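Local coordinates for protein predicted protease of the collagenase family (Methanopyrus kandleri, PDB 5D88) that binds zinc and is probably a peptidase of the U32 family, built as a TIM barrel, at residues Thr22-Leu27 against Val237-Phe242; Cys29-Leu34 against Val70-Asp75; Tyr108-Leu113 against Tyr133-Val138; His153-Gly158 against Val182-Arg187. All blocks are in the same frame, centred on the assembly; numbering follows the deposited sequence.

Contact 1 (Thr22-Leu27 against Val237-Phe242); sequences TRRWYL and VREELF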
loop_
_atom_site.group_PDB
_atom_site.type_symbol
_atom_site.label_atom_id
_atom_site.label_comp_id
_atom_site.label_asym_id
_atom_site.label_seq_id
_atom_site.Cartn_x
_atom_site.Cartn_y
_atom_site.Cartn_z
ATOM N N THR A 22 28.705 11.975 -4.555
ATOM C CA THR A 22 27.261 11.862 -4.374
ATOM C C THR A 22 26.531 12.589 -5.499
ATOM O O THR A 22 26.817 13.751 -5.788
ATOM C CB THR A 22 26.850 12.445 -3.019
ATOM O OG1 THR A 22 27.470 11.705 -1.963
ATOM C CG2 THR A 22 25.361 12.372 -2.829
ATOM N N ARG A 23 25.582 11.907 -6.134
ATOM C CA ARG A 23 24.830 12.507 -7.226
ATOM C C ARG A 23 23.545 13.122 -6.689
ATOM O O ARG A 23 22.857 12.524 -5.857
ATOM C CB ARG A 23 24.553 11.464 -8.304
ATOM C CG ARG A 23 25.841 11.012 -8.952
ATOM C CD ARG A 23 25.625 9.988 -10.036
ATOM N NE ARG A 23 24.944 8.801 -9.531
ATOM C CZ ARG A 23 25.541 7.788 -8.907
ATOM N NH1 ARG A 23 26.858 7.795 -8.693
ATOM N NH2 ARG A 23 24.805 6.760 -8.492
ATOM N N ARG A 24 23.223 14.326 -7.159
ATOM C CA ARG A 24 22.160 15.131 -6.563
ATOM C C ARG A 24 21.053 15.392 -7.573
ATOM O O ARG A 24 21.302 15.943 -8.653
ATOM C CB ARG A 24 22.710 16.448 -6.023
ATOM C CG ARG A 24 23.676 16.231 -4.872
ATOM C CD ARG A 24 24.065 17.525 -4.192
ATOM N NE ARG A 24 22.929 18.264 -3.634
ATOM C CZ ARG A 24 22.431 18.083 -2.413
ATOM N NH1 ARG A 24 22.941 17.171 -1.600
ATOM N NH2 ARG A 24 21.416 18.826 -1.997
ATOM N N TRP A 25 19.839 15.019 -7.196
ATOM C CA TRP A 25 18.641 15.151 -8.000
ATOM C C TRP A 25 17.646 16.045 -7.281
ATOM O O TRP A 25 17.496 15.965 -6.057
ATOM C CB TRP A 25 18.029 13.779 -8.236
ATOM C CG TRP A 25 18.880 12.914 -9.090
ATOM C CD1 TRP A 25 19.958 12.172 -8.704
ATOM C CD2 TRP A 25 18.729 12.705 -10.488
ATOM N NE1 TRP A 25 20.482 11.512 -9.785
ATOM C CE2 TRP A 25 19.744 11.826 -10.895
ATOM C CE3 TRP A 25 17.831 13.179 -11.439
ATOM C CZ2 TRP A 25 19.875 11.404 -12.211
ATOM C CZ3 TRP A 25 17.966 12.766 -12.738
ATOM C CH2 TRP A 25 18.979 11.891 -13.116
ATOM N N TYR A 26 16.955 16.886 -8.043
ATOM C CA TYR A 26 15.969 17.805 -7.495
ATOM C C TYR A 26 14.614 17.594 -8.155
ATOM O O TYR A 26 14.514 17.490 -9.379
ATOM C CB TYR A 26 16.416 19.255 -7.674
ATOM C CG TYR A 26 17.552 19.602 -6.766
ATOM C CD1 TYR A 26 18.855 19.278 -7.097
ATOM C CD2 TYR A 26 17.313 20.212 -5.546
ATOM C CE1 TYR A 26 19.900 19.580 -6.238
ATOM C CE2 TYR A 26 18.332 20.494 -4.694
ATOM C CZ TYR A 26 19.625 20.185 -5.040
ATOM O OH TYR A 26 20.628 20.497 -4.154
ATOM N N LEU A 27 13.580 17.543 -7.332
ATOM C CA LEU A 27 12.213 17.548 -7.820
ATOM C C LEU A 27 11.931 18.860 -8.543
ATOM O O LEU A 27 12.341 19.933 -8.096
ATOM C CB LEU A 27 11.248 17.375 -6.637
ATOM C CG LEU A 27 9.762 17.387 -6.997
ATOM C CD1 LEU A 27 9.341 16.101 -7.695
ATOM C CD2 LEU A 27 8.910 17.642 -5.776
ATOM N N VAL A 237 19.272 13.498 7.179
ATOM C CA VAL A 237 19.849 12.471 6.328
ATOM C C VAL A 237 21.337 12.390 6.597
ATOM O O VAL A 237 21.968 13.373 6.981
ATOM C CB VAL A 237 19.563 12.770 4.839
ATOM C CG1 VAL A 237 20.120 14.127 4.470
ATOM C CG2 VAL A 237 20.121 11.655 3.959
ATOM N N ARG A 238 21.896 11.215 6.370
ATOM C CA ARG A 238 23.334 10.988 6.399
ATOM C C ARG A 238 23.753 10.675 4.964
ATOM O O ARG A 238 23.683 9.530 4.508
ATOM C CB ARG A 238 23.668 9.880 7.379
ATOM C CG ARG A 238 23.623 10.380 8.823
ATOM C CD ARG A 238 23.995 9.303 9.798
ATOM N NE ARG A 238 25.370 8.877 9.583
ATOM C CZ ARG A 238 25.923 7.809 10.145
ATOM N NH1 ARG A 238 25.206 7.040 10.959
ATOM N NH2 ARG A 238 27.191 7.507 9.886
ATOM N N GLU A 239 24.171 11.718 4.237
ATOM C CA GLU A 239 24.369 11.563 2.799
ATOM C C GLU A 239 25.493 10.602 2.487
ATOM O O GLU A 239 25.478 9.966 1.431
ATOM C CB GLU A 239 24.668 12.906 2.142
ATOM C CG GLU A 239 23.507 13.857 2.132
ATOM C CD GLU A 239 23.770 15.057 1.256
ATOM O OE1 GLU A 239 24.868 15.131 0.650
ATOM O OE2 GLU A 239 22.871 15.922 1.167
ATOM N N GLU A 240 26.473 10.489 3.384
ATOM C CA GLU A 240 27.608 9.605 3.152
ATOM C C GLU A 240 27.185 8.146 3.031
ATOM O O GLU A 240 27.978 7.327 2.553
ATOM C CB GLU A 240 28.649 9.778 4.278
ATOM C CG GLU A 240 28.249 9.236 5.662
ATOM C CD GLU A 240 27.410 10.208 6.494
ATOM O OE1 GLU A 240 26.905 11.218 5.958
ATOM O OE2 GLU A 240 27.249 9.949 7.702
ATOM N N LEU A 241 25.959 7.800 3.445
ATOM C CA LEU A 241 25.484 6.428 3.321
ATOM C C LEU A 241 24.960 6.117 1.936
ATOM O O LEU A 241 24.692 4.949 1.640
ATOM C CB LEU A 241 24.356 6.145 4.322
ATOM C CG LEU A 241 24.597 6.472 5.805
ATOM C CD1 LEU A 241 23.360 6.165 6.674
ATOM C CD2 LEU A 241 25.782 5.689 6.278
ATOM N N PHE A 242 24.796 7.118 1.084
ATOM C CA PHE A 242 24.039 6.936 -0.141
ATOM C C PHE A 242 24.858 7.353 -1.350
ATOM O O PHE A 242 25.788 8.149 -1.258
ATOM C CB PHE A 242 22.741 7.727 -0.075
ATOM C CG PHE A 242 21.817 7.257 1.003
ATOM C CD1 PHE A 242 20.988 6.173 0.793
ATOM C CD2 PHE A 242 21.799 7.887 2.242
ATOM C CE1 PHE A 242 20.129 5.742 1.796
ATOM C CE2 PHE A 242 20.966 7.458 3.245
ATOM C CZ PHE A 242 20.123 6.381 3.025
HETATM O O HOH W 1 28.656 8.800 -2.490
#
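E239 reaches across to R24, in one of the two deposited conformers of the arginine, by a salt bridge, the single direct polar link between 22-27 and 237-242. R24 starts at CB with CG anti to its carbonyl carbon (chi1 -65°), runs on extended through CD and then bends at chi3, which swings the guanidinium round toward Y26 OH. NE and NH2 take Y26 OH side-on, NH2 at 2.8 Å, with the hydroxyl in the plane of the group. At the remaining corner NH1 gives a hydrogen bond to E239 OE2 at 3.0 Å, bent to 141° at the hydrogen; the oxygen lies in the guanidinium plane and is met on its syn side but 30° out of the carboxylate plane. E239 stands on a 3-10 turn leading into strand 244-247, the last of the TIM barrel, and R24 on strand 23-27, the first, so the bond spans the seam where the barrel closes. With a glutamine in place of E239, this R24 conformer is likely to lose its charged mate and keep Y26 as its grip within the two segments. Nearer the strand's start, a water lies 3.2 Å from T22 OG1 and donates to F242 O, also at 3.2 Å.

Contact 2 (Cys29-Leu34 against Val70-Asp75); sequences CSRHHL and VDVAKD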
loop_
_atom_site.group_PDB
_atom_site.type_symbol
_atom_site.label_atom_id
_atom_site.label_comp_id
_atom_site.label_asym_id
_atom_site.label_seq_id
_atom_site.Cartn_x
_atom_site.Cartn_y
_atom_site.Cartn_z
ATOM N N CYS A 29 8.488 20.650 -10.282
ATOM C CA CYS A 29 7.050 20.540 -10.502
ATOM C C CYS A 29 6.498 21.595 -11.433
ATOM O O CYS A 29 5.296 21.561 -11.739
ATOM C CB CYS A 29 6.286 20.629 -9.182
ATOM S SG CYS A 29 6.630 19.281 -8.103
ATOM N N SER A 30 7.325 22.527 -11.884
ATOM C CA SER A 30 6.858 23.600 -12.750
ATOM C C SER A 30 8.053 24.180 -13.478
ATOM O O SER A 30 9.197 24.042 -13.043
ATOM C CB SER A 30 6.137 24.703 -11.963
ATOM O OG SER A 30 7.056 25.469 -11.209
ATOM N N ARG A 31 7.767 24.831 -14.603
ATOM C CA ARG A 31 8.808 25.555 -15.316
ATOM C C ARG A 31 9.502 26.561 -14.400
ATOM O O ARG A 31 10.720 26.749 -14.484
ATOM C CB ARG A 31 8.203 26.248 -16.536
ATOM C CG ARG A 31 9.164 27.173 -17.255
ATOM C CD ARG A 31 10.281 26.391 -17.915
ATOM N NE ARG A 31 11.209 27.272 -18.608
ATOM C CZ ARG A 31 12.198 27.931 -18.016
ATOM N NH1 ARG A 31 12.391 27.814 -16.704
ATOM N NH2 ARG A 31 12.995 28.709 -18.737
ATOM N N HIS A 32 8.752 27.219 -13.515
ATOM C CA HIS A 32 9.380 28.207 -12.645
ATOM C C HIS A 32 10.270 27.547 -11.592
ATOM O O HIS A 32 11.336 28.074 -11.256
ATOM C CB HIS A 32 8.314 29.075 -11.974
ATOM C CG HIS A 32 8.868 29.995 -10.935
ATOM N ND1 HIS A 32 9.665 31.076 -11.250
ATOM C CD2 HIS A 32 8.761 29.985 -9.586
ATOM C CE1 HIS A 32 10.013 31.700 -10.139
ATOM N NE2 HIS A 32 9.475 31.060 -9.116
ATOM N N HIS A 33 9.823 26.417 -11.036
ATOM C CA HIS A 33 10.596 25.647 -10.061
ATOM C C HIS A 33 11.970 25.276 -10.608
ATOM O O HIS A 33 12.940 25.178 -9.846
ATOM C CB HIS A 33 9.788 24.386 -9.709
ATOM C CG HIS A 33 10.159 23.712 -8.415
ATOM N ND1 HIS A 33 9.783 22.410 -8.135
ATOM C CD2 HIS A 33 10.819 24.158 -7.318
ATOM C CE1 HIS A 33 10.222 22.075 -6.935
ATOM N NE2 HIS A 33 10.850 23.120 -6.412
ATOM N N LEU A 34 12.065 25.067 -11.922
ATOM C CA LEU A 34 13.328 24.681 -12.547
ATOM C C LEU A 34 14.408 25.727 -12.324
ATOM O O LEU A 34 15.589 25.387 -12.183
ATOM C CB LEU A 34 13.120 24.457 -14.047
ATOM C CG LEU A 34 14.329 23.994 -14.866
ATOM C CD1 LEU A 34 14.904 22.697 -14.301
ATOM C CD2 LEU A 34 13.960 23.812 -16.353
ATOM N N VAL A 70 11.211 19.585 -19.455
ATOM C CA VAL A 70 12.233 18.647 -19.906
ATOM C C VAL A 70 13.127 19.297 -20.956
ATOM O O VAL A 70 14.354 19.132 -20.930
ATOM C CB VAL A 70 11.579 17.350 -20.422
ATOM C CG1 VAL A 70 12.615 16.438 -21.024
ATOM C CG2 VAL A 70 10.865 16.629 -19.271
ATOM N N ASP A 71 12.537 20.055 -21.883
ATOM C CA ASP A 71 13.336 20.752 -22.894
ATOM C C ASP A 71 14.358 21.675 -22.255
ATOM O O ASP A 71 15.551 21.637 -22.589
ATOM C CB ASP A 71 12.437 21.566 -23.818
ATOM C CG ASP A 71 11.590 20.704 -24.710
ATOM O OD1 ASP A 71 11.898 19.495 -24.833
ATOM O OD2 ASP A 71 10.624 21.242 -25.295
ATOM N N VAL A 72 13.899 22.557 -21.373
ATOM C CA VAL A 72 14.798 23.548 -20.787
ATOM C C VAL A 72 15.848 22.866 -19.917
ATOM O O VAL A 72 17.013 23.269 -19.903
ATOM C CB VAL A 72 13.987 24.594 -20.001
ATOM C CG1 VAL A 72 14.900 25.571 -19.283
ATOM C CG2 VAL A 72 13.070 25.344 -20.939
ATOM N N ALA A 73 15.459 21.822 -19.178
ATOM C CA ALA A 73 16.427 21.112 -18.341
ATOM C C ALA A 73 17.555 20.504 -19.178
ATOM O O ALA A 73 18.730 20.551 -18.791
ATOM C CB ALA A 73 15.719 20.030 -17.528
ATOM N N LYS A 74 17.218 19.913 -20.324
ATOM C CA LYS A 74 18.261 19.369 -21.187
ATOM C C LYS A 74 19.154 20.472 -21.739
ATOM O O LYS A 74 20.374 20.299 -21.833
ATOM C CB LYS A 74 17.634 18.572 -22.321
ATOM C CG LYS A 74 17.049 17.260 -21.883
ATOM C CD LYS A 74 16.225 16.660 -23.010
ATOM C CE LYS A 74 15.668 15.299 -22.656
ATOM N NZ LYS A 74 16.598 14.222 -23.049
ATOM N N ASP A 75 18.569 21.611 -22.117
ATOM C CA ASP A 75 19.380 22.738 -22.573
ATOM C C ASP A 75 20.432 23.100 -21.542
ATOM O O ASP A 75 21.559 23.468 -21.891
ATOM C CB ASP A 75 18.492 23.947 -22.856
ATOM C CG ASP A 75 17.890 23.914 -24.236
ATOM O OD1 ASP A 75 17.692 22.808 -24.784
ATOM O OD2 ASP A 75 17.621 25.005 -24.777
#
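V72 lies between R31 and L34, and its two methyls are shared out between them. CG1 meets L34 CD2 at 3.5 Å and also lies over one face of the R31 guanidinium, displaced toward its rim, 3.7 Å from R31 NH2. CG2 turns to the inner end of the same group, 3.6 Å from R31 NE, with the arginine chain running across the valine. Beside them the other leucine branch, L34 CD1, rests 4.3 Å from A73 CB. R31 arrives here because its chain bends at chi2 (68°), folding the guanidinium back over the valine, and its NH1 is held by a salt bridge to D35. A serine in place of R31 would probably uncover one flank of V72 and leave D35 without this charged mate. Behind this layer the weakly bonded turn of helix at about 31-34 is capped by S30, whose OG accepts from H33 N at 2.9 Å, while H33 ND1 accepts from C29 N at 3.1 Å in the plane of the imidazole. L34 and A73 both touch I44 of strand 43-47. A short helical turn after the first strand thus packs on helix 63-75, after the second, on the outside of the TIM barrel.

Contact 3 (Tyr108-Leu113 against Tyr133-Val138); sequences YLASDL and YDLTVV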
loop_
_atom_site.group_PDB
_atom_site.type_symbol
_atom_site.label_atom_id
_atom_site.label_comp_id
_atom_site.label_asym_id
_atom_site.label_seq_id
_atom_site.Cartn_x
_atom_site.Cartn_y
_atom_site.Cartn_z
ATOM N N TYR A 108 6.310 6.759 -24.690
ATOM C CA TYR A 108 6.238 8.202 -24.552
ATOM C C TYR A 108 7.414 8.717 -23.731
ATOM O O TYR A 108 8.113 9.645 -24.139
ATOM C CB TYR A 108 4.906 8.580 -23.920
ATOM C CG TYR A 108 4.852 10.007 -23.479
ATOM C CD1 TYR A 108 4.804 11.036 -24.410
ATOM C CD2 TYR A 108 4.867 10.331 -22.135
ATOM C CE1 TYR A 108 4.764 12.352 -24.011
ATOM C CE2 TYR A 108 4.816 11.651 -21.717
ATOM C CZ TYR A 108 4.772 12.655 -22.662
ATOM O OH TYR A 108 4.737 13.964 -22.266
ATOM N N LEU A 109 7.687 8.081 -22.596
ATOM C CA LEU A 109 8.807 8.506 -21.761
ATOM C C LEU A 109 10.133 8.332 -22.485
ATOM O O LEU A 109 10.983 9.234 -22.472
ATOM C CB LEU A 109 8.807 7.708 -20.463
ATOM C CG LEU A 109 7.560 7.863 -19.599
ATOM C CD1 LEU A 109 7.724 7.000 -18.367
ATOM C CD2 LEU A 109 7.352 9.313 -19.202
ATOM N N ALA A 110 10.330 7.169 -23.118
ATOM C CA ALA A 110 11.630 6.815 -23.680
ATOM C C ALA A 110 11.921 7.557 -24.976
ATOM O O ALA A 110 13.067 7.950 -25.223
ATOM C CB ALA A 110 11.711 5.299 -23.925
ATOM N N SER A 111 10.910 7.742 -25.827
ATOM C CA SER A 111 11.139 8.165 -27.202
ATOM C C SER A 111 10.585 9.539 -27.535
ATOM O O SER A 111 11.079 10.173 -28.475
ATOM C CB SER A 111 10.528 7.145 -28.165
ATOM O OG SER A 111 11.117 5.882 -27.936
ATOM N N ASP A 112 9.572 10.007 -26.810
ATOM C CA ASP A 112 9.002 11.334 -27.020
ATOM C C ASP A 112 9.632 12.347 -26.068
ATOM O O ASP A 112 10.302 13.290 -26.503
ATOM C CB ASP A 112 7.474 11.258 -26.837
ATOM C CG ASP A 112 6.744 12.470 -27.392
ATOM O OD1 ASP A 112 7.335 13.564 -27.435
ATOM O OD2 ASP A 112 5.564 12.324 -27.778
ATOM N N LEU A 113 9.439 12.152 -24.759
ATOM C CA LEU A 113 10.110 13.003 -23.775
ATOM C C LEU A 113 11.614 12.775 -23.773
ATOM O O LEU A 113 12.386 13.704 -23.492
ATOM C CB LEU A 113 9.580 12.736 -22.370
ATOM C CG LEU A 113 8.293 13.353 -21.906
ATOM C CD1 LEU A 113 8.140 13.027 -20.411
ATOM C CD2 LEU A 113 8.300 14.852 -22.126
ATOM N N TYR A 133 13.344 -1.725 -22.133
ATOM C CA TYR A 133 13.838 -0.377 -22.373
ATOM C C TYR A 133 15.287 -0.281 -21.916
ATOM O O TYR A 133 15.849 -1.224 -21.352
ATOM C CB TYR A 133 12.940 0.670 -21.677
ATOM C CG TYR A 133 11.578 0.702 -22.323
ATOM C CD1 TYR A 133 10.600 -0.196 -21.934
ATOM C CD2 TYR A 133 11.293 1.570 -23.375
ATOM C CE1 TYR A 133 9.361 -0.225 -22.550
ATOM C CE2 TYR A 133 10.056 1.558 -23.990
ATOM C CZ TYR A 133 9.093 0.646 -23.573
ATOM O OH TYR A 133 7.857 0.578 -24.175
ATOM N N ASP A 134 15.892 0.870 -22.195
ATOM C CA ASP A 134 17.281 1.163 -21.848
ATOM C C ASP A 134 17.348 2.467 -21.067
ATOM O O ASP A 134 18.122 3.370 -21.369
ATOM C CB ASP A 134 18.142 1.245 -23.099
ATOM C CG ASP A 134 19.607 1.350 -22.791
ATOM O OD1 ASP A 134 20.033 0.895 -21.713
ATOM O OD2 ASP A 134 20.344 1.887 -23.643
ATOM N N LEU A 135 16.482 2.583 -20.084
ATOM C CA LEU A 135 16.387 3.717 -19.175
ATOM C C LEU A 135 16.897 3.298 -17.801
ATOM O O LEU A 135 16.867 2.111 -17.451
ATOM C CB LEU A 135 14.927 4.185 -19.064
ATOM C CG LEU A 135 14.234 4.589 -20.353
ATOM C CD1 LEU A 135 12.742 4.807 -20.173
ATOM C CD2 LEU A 135 14.876 5.834 -20.867
ATOM N N THR A 136 17.342 4.278 -17.009
ATOM C CA THR A 136 17.650 4.019 -15.607
ATOM C C THR A 136 16.360 3.699 -14.866
ATOM O O THR A 136 15.414 4.488 -14.900
ATOM C CB THR A 136 18.322 5.231 -14.947
ATOM O OG1 THR A 136 19.443 5.651 -15.710
ATOM C CG2 THR A 136 18.800 4.884 -13.546
ATOM N N VAL A 137 16.320 2.562 -14.184
ATOM C CA VAL A 137 15.135 2.131 -13.447
ATOM C C VAL A 137 15.366 2.415 -11.968
ATOM O O VAL A 137 16.200 1.767 -11.323
ATOM C CB VAL A 137 14.826 0.649 -13.684
ATOM C CG1 VAL A 137 13.562 0.241 -12.951
ATOM C CG2 VAL A 137 14.692 0.361 -15.162
ATOM N N VAL A 138 14.635 3.397 -11.439
ATOM C CA VAL A 138 14.773 3.862 -10.056
ATOM C C VAL A 138 13.525 3.438 -9.292
ATOM O O VAL A 138 12.402 3.776 -9.687
ATOM C CB VAL A 138 14.935 5.385 -9.984
ATOM C CG1 VAL A 138 15.129 5.844 -8.536
ATOM C CG2 VAL A 138 16.067 5.856 -10.849
#
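A110 fits its methyl between Y133 and L135, joining helix 98-113 of the TIM barrel to the turn between helix 123-132 and strand 136-139. The packed part is small and wholly apolar. A110 CB stands 3.8 Å from Y133 CD2, reaching the ring obliquely, and 3.9 Å from L135 CD1, so one methyl touches both side chains. Both CA atoms are near as well, 7.2 Å between A110 and L135, an approach for which the smallness of alanine leaves room. Inward from this point L135 and L109 both rest on V118 of strand 117-120, and the contact merges there with the layer between helices and barrel. The outer side is looser: S111 and D134, one on each segment, are exposed and take no part across the interface. Y133 spans the two regimes. With CG anti to its carbonyl carbon (chi1 -67°), the ring lies back toward helix 98-113, and its hydroxyl is hydrogen-bonded to D107 and R103 there. Residues 108-113 include a wider pi-type turn, where Y108 O accepts from both D112 N and L113 N, the latter at 2.9 Å.

Contact 4 (His153-Gly158 against Val182-Arg187); sequences HFERLG and VSVELR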
loop_
_atom_site.group_PDB
_atom_site.type_symbol
_atom_site.label_atom_id
_atom_site.label_comp_id
_atom_site.label_asym_id
_atom_site.label_seq_id
_atom_site.Cartn_x
_atom_site.Cartn_y
_atom_site.Cartn_z
ATOM N N HIS A 153 14.668 -8.283 -3.886
ATOM C CA HIS A 153 13.653 -8.610 -4.872
ATOM C C HIS A 153 13.516 -7.520 -5.923
ATOM O O HIS A 153 13.346 -7.833 -7.112
ATOM C CB HIS A 153 12.334 -8.899 -4.166
ATOM C CG HIS A 153 12.325 -10.245 -3.493
ATOM N ND1 HIS A 153 12.053 -11.415 -4.176
ATOM C CD2 HIS A 153 12.598 -10.616 -2.217
ATOM C CE1 HIS A 153 12.132 -12.440 -3.347
ATOM N NE2 HIS A 153 12.468 -11.984 -2.153
ATOM N N PHE A 154 13.600 -6.238 -5.527
ATOM C CA PHE A 154 13.518 -5.192 -6.543
ATOM C C PHE A 154 14.735 -5.217 -7.466
ATOM O O PHE A 154 14.608 -4.978 -8.676
ATOM C CB PHE A 154 13.343 -3.819 -5.892
ATOM C CG PHE A 154 11.916 -3.440 -5.652
ATOM C CD1 PHE A 154 11.115 -2.969 -6.682
ATOM C CD2 PHE A 154 11.363 -3.567 -4.401
ATOM C CE1 PHE A 154 9.805 -2.605 -6.450
ATOM C CE2 PHE A 154 10.054 -3.217 -4.173
ATOM C CZ PHE A 154 9.275 -2.742 -5.193
ATOM N N GLU A 155 15.908 -5.541 -6.933
ATOM C CA GLU A 155 17.086 -5.704 -7.781
ATOM C C GLU A 155 16.875 -6.827 -8.788
ATOM O O GLU A 155 17.169 -6.678 -9.984
ATOM C CB GLU A 155 18.318 -5.983 -6.915
ATOM C CG GLU A 155 19.581 -6.254 -7.733
ATOM C CD GLU A 155 20.814 -6.493 -6.865
ATOM O OE1 GLU A 155 20.828 -7.477 -6.093
ATOM O OE2 GLU A 155 21.760 -5.680 -6.947
ATOM N N ARG A 156 16.354 -7.962 -8.315
ATOM C CA ARG A 156 16.129 -9.111 -9.181
ATOM C C ARG A 156 15.141 -8.780 -10.293
ATOM O O ARG A 156 15.294 -9.262 -11.423
ATOM C CB ARG A 156 15.643 -10.294 -8.346
ATOM C CG ARG A 156 15.575 -11.604 -9.135
ATOM C CD ARG A 156 15.129 -12.803 -8.287
ATOM N NE ARG A 156 13.975 -12.500 -7.450
ATOM C CZ ARG A 156 12.719 -12.475 -7.883
ATOM N NH1 ARG A 156 12.431 -12.738 -9.155
ATOM N NH2 ARG A 156 11.742 -12.179 -7.037
ATOM N N LEU A 157 14.159 -7.926 -10.010
ATOM C CA LEU A 157 13.205 -7.516 -11.029
ATOM C C LEU A 157 13.801 -6.546 -12.031
ATOM O O LEU A 157 13.214 -6.360 -13.107
ATOM C CB LEU A 157 11.977 -6.873 -10.392
ATOM C CG LEU A 157 11.058 -7.786 -9.590
ATOM C CD1 LEU A 157 10.063 -6.887 -8.868
ATOM C CD2 LEU A 157 10.327 -8.814 -10.462
ATOM N N GLY A 158 14.938 -5.924 -11.706
ATOM C CA GLY A 158 15.643 -5.091 -12.662
ATOM C C GLY A 158 15.941 -3.665 -12.227
ATOM O O GLY A 158 16.335 -2.839 -13.054
ATOM N N VAL A 182 22.691 -6.213 -1.889
ATOM C CA VAL A 182 22.432 -5.825 -3.266
ATOM C C VAL A 182 23.599 -5.018 -3.804
ATOM O O VAL A 182 24.432 -4.496 -3.063
ATOM C CB VAL A 182 21.126 -5.018 -3.409
ATOM C CG1 VAL A 182 19.938 -5.854 -2.991
ATOM C CG2 VAL A 182 21.193 -3.745 -2.593
ATOM N N SER A 183 23.644 -4.924 -5.126
ATOM C CA SER A 183 24.704 -4.217 -5.821
ATOM C C SER A 183 24.223 -2.935 -6.486
ATOM O O SER A 183 25.029 -2.232 -7.097
ATOM C CB SER A 183 25.333 -5.142 -6.862
ATOM O OG SER A 183 26.061 -6.162 -6.206
ATOM N N VAL A 184 22.937 -2.608 -6.373
ATOM C CA VAL A 184 22.374 -1.408 -6.983
ATOM C C VAL A 184 22.894 -0.160 -6.293
ATOM O O VAL A 184 23.451 -0.218 -5.190
ATOM C CB VAL A 184 20.837 -1.402 -6.922
ATOM C CG1 VAL A 184 20.250 -2.523 -7.728
ATOM C CG2 VAL A 184 20.360 -1.466 -5.449
ATOM N N GLU A 185 22.701 0.980 -6.943
ATOM C CA GLU A 185 22.917 2.256 -6.293
ATOM C C GLU A 185 21.801 2.502 -5.290
ATOM O O GLU A 185 20.650 2.119 -5.507
ATOM C CB GLU A 185 22.934 3.380 -7.331
ATOM C CG GLU A 185 23.956 3.197 -8.431
ATOM C CD GLU A 185 25.355 3.234 -7.910
ATOM O OE1 GLU A 185 25.757 4.309 -7.445
ATOM O OE2 GLU A 185 26.053 2.194 -7.964
ATOM N N LEU A 186 22.138 3.157 -4.187
ATOM C CA LEU A 186 21.132 3.520 -3.200
ATOM C C LEU A 186 20.928 5.028 -3.168
ATOM O O LEU A 186 21.892 5.803 -3.100
ATOM C CB LEU A 186 21.507 3.019 -1.814
ATOM C CG LEU A 186 21.630 1.511 -1.716
ATOM C CD1 LEU A 186 22.014 1.197 -0.300
ATOM C CD2 LEU A 186 20.340 0.790 -2.091
ATOM N N ARG A 187 19.663 5.422 -3.179
ATOM C CA ARG A 187 19.237 6.809 -3.146
ATOM C C ARG A 187 18.482 7.077 -1.856
ATOM O O ARG A 187 17.778 6.202 -1.336
ATOM C CB ARG A 187 18.335 7.102 -4.342
ATOM C CG ARG A 187 17.763 8.507 -4.429
ATOM C CD ARG A 187 16.835 8.658 -5.647
ATOM N NE ARG A 187 17.563 8.850 -6.891
ATOM C CZ ARG A 187 17.020 9.266 -8.029
ATOM N NH1 ARG A 187 15.724 9.552 -8.102
ATOM N NH2 ARG A 187 17.779 9.398 -9.104
#
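E155 is stretched out fully, with CG anti to the backbone N (chi1 176°) and CD anti to CA (chi2 178°), and this sends its carboxylate straight off helix 148-157 to the backbone of S183. In the TIM barrel this joins helix 148-157 to the turn between helix 172-181 and strand 185-190. S183 N donates to E155 OE2 at 2.7 Å, nearly straight at 161°, meeting the oxygen on its syn side some way out of the carboxylate plane. The N of V184 lies close to the same oxygen, at 3.3 Å. The carboxylate thus takes the S183 amide just ahead of the strand. Two valines flank the chain: V184 CG1 lies 3.8 Å from E155 CG, and V182 CG1 is 3.6 Å from E155 OE1, V182 lying alongside the glutamate and pointing the other way. On another face of the helix, R156 NH2 bonds H153 ND1 and also M228 O of the second subunit, linking this helix to that subunit. The helix closes at G158 in a Schellman motif, with G158 N bonded to E155 O at 2.9 Å.

How the contacts relate
All four contacts lie around one eight-stranded parallel barrel. Contact 1 closes the longest loop of chain, joining the first strand to the approach of the last, and the other three are nested inside it in the order 2, 3, 4. Contacts 2 and 4 sit on opposite sides of the chain's centre, about 29 Å apart between centres, with contact 3 about 18 Å from each. Neighbours touch in a ring round the barrel: L27 meets H33 between contacts 1 and 2, V70 and K74 meet L113 between 2 and 3, V138 meets R187 and V137 meets G158 between 3 and 4, and R23 bridges to E185 between 4 and 1. Contacts 1 and 3 do not touch, nor do 2 and 4. All lie away from the zinc site of C88 and H209.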